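Local structure of 50S ribosomal protein L16 arginine hydroxylase (Escherichia coli, 4CCL) at residues A204-T207 against R208-I211; D241-P244 against Q245-D248. The protein hydroxylates an arginine of ribosomal protein uL16 at its C3 position, using ferrous iron, 2-oxoglutarate and dioxygen. All coordinates share one frame; numbering follows the deposited sequence.

Contact 1 of 2, residues A204-T207 against R208-I211. With SO4 (sulfate ion), chain I.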
loop_
_atom_site.group_PDB
_atom_site.type_symbol
_atom_site.label_atom_id
_atom_site.label_comp_id
_atom_site.label_asym_id
_atom_site.label_seq_id
_atom_site.Cartn_x
_atom_site.Cartn_y
_atom_site.Cartn_z
ATOM N N ALA B 204 10.643 -16.554 -0.028
ATOM C CA ALA B 204 9.329 -16.526 -0.641
ATOM C C ALA B 204 8.511 -15.424 0.010
ATOM O O ALA B 204 8.568 -15.238 1.225
ATOM C CB ALA B 204 8.641 -17.871 -0.481
ATOM N N PRO B 205 7.739 -14.690 -0.801
ATOM C CA PRO B 205 6.897 -13.602 -0.296
ATOM C C PRO B 205 5.616 -14.122 0.339
ATOM O O PRO B 205 5.166 -15.212 -0.010
ATOM C CB PRO B 205 6.566 -12.812 -1.563
ATOM C CG PRO B 205 6.572 -13.842 -2.648
ATOM C CD PRO B 205 7.663 -14.818 -2.269
ATOM N N ASN B 206 5.038 -13.355 1.256
ATOM C CA ASN B 206 3.678 -13.630 1.692
ATOM C C ASN B 206 2.716 -12.649 1.024
ATOM O O ASN B 206 3.151 -11.769 0.284
ATOM C CB ASN B 206 3.557 -13.623 3.222
ATOM C CG ASN B 206 4.135 -12.374 3.860
ATOM O OD1 ASN B 206 4.096 -11.287 3.285
ATOM N ND2 ASN B 206 4.669 -12.527 5.067
ATOM N N THR B 207 1.421 -12.792 1.283
ATOM C CA THR B 207 0.421 -12.003 0.569
ATOM C C THR B 207 0.502 -10.535 0.963
ATOM O O THR B 207 0.334 -9.641 0.130
ATOM C CB THR B 207 -1.000 -12.534 0.824
ATOM O OG1 THR B 207 -1.032 -13.944 0.576
ATOM C CG2 THR B 207 -1.995 -11.844 -0.090
ATOM N N ARG B 208 0.761 -10.310 2.247
ATOM C CA ARG B 208 0.957 -8.978 2.802
ATOM C C ARG B 208 2.016 -8.189 2.031
ATOM O O ARG B 208 1.766 -7.062 1.589
ATOM C CB ARG B 208 1.331 -9.103 4.286
ATOM C CG ARG B 208 2.093 -7.928 4.863
ATOM C CD ARG B 208 2.055 -7.922 6.392
ATOM N NE ARG B 208 2.851 -8.987 7.002
ATOM C CZ ARG B 208 2.342 -10.057 7.608
ATOM N NH1 ARG B 208 1.028 -10.221 7.690
ATOM N NH2 ARG B 208 3.149 -10.965 8.137
ATOM N N GLU B 209 3.184 -8.800 1.850
ATOM C CA GLU B 209 4.291 -8.180 1.124
ATOM C C GLU B 209 3.952 -7.901 -0.338
ATOM O O GLU B 209 4.377 -6.888 -0.907
ATOM C CB GLU B 209 5.547 -9.052 1.224
ATOM C CG GLU B 209 6.316 -8.848 2.521
ATOM C CD GLU B 209 7.052 -10.090 2.989
ATOM O OE1 GLU B 209 7.230 -11.029 2.184
ATOM O OE2 GLU B 209 7.446 -10.128 4.174
ATOM N N LEU B 210 3.136 -8.772 -0.923
ATOM C CA LEU B 210 2.790 -8.667 -2.331
ATOM C C LEU B 210 1.865 -7.476 -2.488
ATOM O O LEU B 210 2.200 -6.512 -3.173
ATOM C CB LEU B 210 2.089 -9.936 -2.834
ATOM C CG LEU B 210 2.895 -11.226 -2.996
ATOM C CD1 LEU B 210 1.976 -12.368 -3.403
ATOM C CD2 LEU B 210 4.000 -11.040 -4.017
ATOM N N ILE B 211 0.694 -7.557 -1.866
ATOM C CA ILE B 211 -0.281 -6.473 -1.925
ATOM C C ILE B 211 0.294 -5.110 -1.499
ATOM O O ILE B 211 -0.021 -4.086 -2.114
ATOM C CB ILE B 211 -1.576 -6.838 -1.151
ATOM C CG1 ILE B 211 -2.750 -5.950 -1.585
ATOM C CG2 ILE B 211 -1.345 -6.798 0.355
ATOM C CD1 ILE B 211 -4.106 -6.480 -1.152
HETATM S S SO4 I . 1.448 -12.912 10.900
HETATM O O1 SO4 I . 1.964 -14.212 10.481
HETATM O O2 SO4 I . 0.389 -13.103 11.886
HETATM O O3 SO4 I . 2.527 -12.124 11.491
HETATM O O4 SO4 I . 0.914 -12.204 9.739
HETATM O O HOH W 1 9.678 -13.049 2.287
#
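Asn206 and Glu209 form a capping box at the start of helix 207-220, where the extended backbone of Ala204 and Pro205, coming from strand 195-202, turns into helical geometry at Thr207. Asn206 is the N-cap. Its carbonyl O receives Leu210 N at 3.2 Å, and the next bond of the helical series runs from Ile211 N to Thr207 O at 2.9 Å. The Asn206 side chain reaches forward to the N-terminal end of the helix, CG lying between the backbone N and the carbonyl carbon (chi1 51°), and OD1 takes Glu209 N at 3.0 Å, the donor nitrogen lying nearly on the extension of the C=O bond. The return half of the box is weak: Asn206 N reaches Glu209 OE1 at 3.3 Å. The Glu209 side chain crosses that of Asn206 at about a right angle, and a water donates to both Ala204 O and Glu209 OE1. On the apolar flank, Leu210 CD2 rests against Pro205 CB at 4.0 Å, and Leu210 also packs on Trp267 and Phe268 of helix 263-272. The turn is built into the dimer interface: Thr207 OG1 is hydrogen-bonded to Asn226 of the second subunit, and Ile211 packs on Phe214 of that subunit. Arg208 bends at chi3 (71°), and a sulfate, probably from the crystallisation liquor, puts O4 at the guanidinium edge, near its plane, shared by Arg208 NH1 at 2.9 Å and NH2 at 3.0 Å.

Contact 2 of 2, residues D241-P244 against Q245-D248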
loop_
_atom_site.group_PDB
_atom_site.type_symbol
_atom_site.label_atom_id
_atom_site.label_comp_id
_atom_site.label_asym_id
_atom_site.label_seq_id
_atom_site.Cartn_x
_atom_site.Cartn_y
_atom_site.Cartn_z
ATOM N N ASP B 241 -27.336 3.228 3.808
ATOM C CA ASP B 241 -26.866 1.910 3.402
ATOM C C ASP B 241 -25.833 1.966 2.287
ATOM O O ASP B 241 -25.860 2.854 1.432
ATOM C CB ASP B 241 -28.035 1.030 2.952
ATOM C CG ASP B 241 -28.775 0.402 4.115
ATOM O OD1 ASP B 241 -28.962 1.086 5.144
ATOM O OD2 ASP B 241 -29.163 -0.780 3.999
ATOM N N VAL B 242 -24.922 1.000 2.309
ATOM C CA VAL B 242 -24.038 0.750 1.186
ATOM C C VAL B 242 -24.339 -0.665 0.703
ATOM O O VAL B 242 -24.053 -1.641 1.397
ATOM C CB VAL B 242 -22.557 0.857 1.593
ATOM C CG1 VAL B 242 -21.658 0.628 0.387
ATOM C CG2 VAL B 242 -22.276 2.215 2.221
ATOM N N LEU B 243 -24.917 -0.766 -0.490
ATOM C CA LEU B 243 -25.442 -2.033 -0.989
ATOM C C LEU B 243 -24.335 -2.981 -1.454
ATOM O O LEU B 243 -23.279 -2.533 -1.895
ATOM C CB LEU B 243 -26.456 -1.779 -2.112
ATOM C CG LEU B 243 -27.614 -0.839 -1.762
ATOM C CD1 LEU B 243 -28.703 -0.886 -2.823
ATOM C CD2 LEU B 243 -28.188 -1.161 -0.390
ATOM N N PRO B 244 -24.577 -4.300 -1.339
ATOM C CA PRO B 244 -23.650 -5.353 -1.773
ATOM C C PRO B 244 -23.156 -5.187 -3.209
ATOM O O PRO B 244 -22.004 -5.516 -3.497
ATOM C CB PRO B 244 -24.498 -6.621 -1.655
ATOM C CG PRO B 244 -25.414 -6.335 -0.530
ATOM C CD PRO B 244 -25.742 -4.863 -0.633
ATOM N N GLN B 245 -24.014 -4.691 -4.094
ATOM C CA GLN B 245 -23.631 -4.457 -5.482
ATOM C C GLN B 245 -22.524 -3.412 -5.565
ATOM O O GLN B 245 -21.596 -3.532 -6.369
ATOM C CB GLN B 245 -24.840 -4.011 -6.308
ATOM C CG GLN B 245 -26.079 -3.697 -5.485
ATOM C CD GLN B 245 -27.217 -3.148 -6.323
ATOM O OE1 GLN B 245 -27.071 -2.942 -7.526
ATOM N NE2 GLN B 245 -28.358 -2.905 -5.688
ATOM N N GLU B 246 -22.623 -2.395 -4.716
ATOM C CA GLU B 246 -21.652 -1.307 -4.705
ATOM C C GLU B 246 -20.300 -1.779 -4.174
ATOM O O GLU B 246 -19.253 -1.449 -4.739
ATOM C CB GLU B 246 -22.189 -0.130 -3.890
ATOM C CG GLU B 246 -23.588 0.291 -4.316
ATOM C CD GLU B 246 -24.080 1.536 -3.608
ATOM O OE1 GLU B 246 -24.457 1.440 -2.420
ATOM O OE2 GLU B 246 -24.101 2.611 -4.244
HETATM N N MSE B 247 -20.333 -2.560 -3.096
HETATM C CA MSE B 247 -19.132 -3.198 -2.565
HETATM C C MSE B 247 -18.476 -4.052 -3.639
HETATM O O MSE B 247 -17.258 -4.007 -3.832
HETATM C CB MSE B 247 -19.479 -4.081 -1.364
HETATM C CG MSE B 247 -20.104 -3.338 -0.198
HETATM SE SE MSE B 247 -18.855 -2.110 0.658
HETATM C CE MSE B 247 -17.579 -3.408 1.364
ATOM N N ASP B 248 -19.303 -4.835 -4.328
ATOM C CA ASP B 248 -18.840 -5.709 -5.398
ATOM C C ASP B 248 -18.159 -4.928 -6.512
ATOM O O ASP B 248 -17.113 -5.341 -7.005
ATOM C CB ASP B 248 -19.997 -6.536 -5.969
ATOM C CG ASP B 248 -20.416 -7.666 -5.050
ATOM O OD1 ASP B 248 -19.597 -8.075 -4.198
ATOM O OD2 ASP B 248 -21.561 -8.147 -5.188
#
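Leu243 and Glu246 meet where a short strand, 241-242, gives way to helix 244-258; Leu243 is the N-cap, and Pro244 fills the first helical position, where its lack of an N-H costs no helical hydrogen bond. A side chain from the first turn reaches back to the N-cap backbone: Glu246 OE1 accepts Leu243 N at 3.0 Å through the lone pair that faces away from OE2. With CG beside the backbone N (chi1 -51°) and the chain extended beyond it, the carboxylate is carried back past the helix start. Each of its oxygens has a further partner: OE1 forms a salt bridge with Arg236, and OE2 a hydrogen bond with Trp106 NE1 of the second subunit, so the buried group is held from several directions and is probably kept ionised.

The tight side continues at Val242, whose CG1 touches the selenium of Met247, a selenomethionine, at 3.9 Å; the two side chains cross at about a right angle. Trp106 and Phe268 of the second subunit pack on Val242 and Met247 respectively, while Asp241 and Val242 pair with a strand of that subunit in a parallel ladder. Met247 N donates to Leu243 O at 3.2 Å.

The other flank is looser and more open to solvent. Pro244 and Gln245 are exposed, and the Gln245 side chain runs alongside that of Leu243, both pointing the same way and both touching Pro234. Their ends meet through an amide nitrogen and a methyl group, Gln245 NE2 lying 3.5 Å from Leu243 CD1.

Overall arrangement
Both contacts are helix starts, but they lie well apart on the same side of the chain's centre, their centres 28 Å apart and their nearest atoms about 14 Å apart. Contact 1 comes first along the chain, leaving the antiparallel sheet of the JmjC domain by strand 195-202 and opening helix 207-220; contact 2 follows after a long loop and opens helix 244-258. Neither adjoins the iron-binding residues or those thought to bind substrate. What they share is the dimer interface: both touch the second subunit, contact 1 about 15 Å and contact 2 about 43 Å from the chain centre, so the dimerisation surface extends from the end of strand 195-202 outward to helix 244-258.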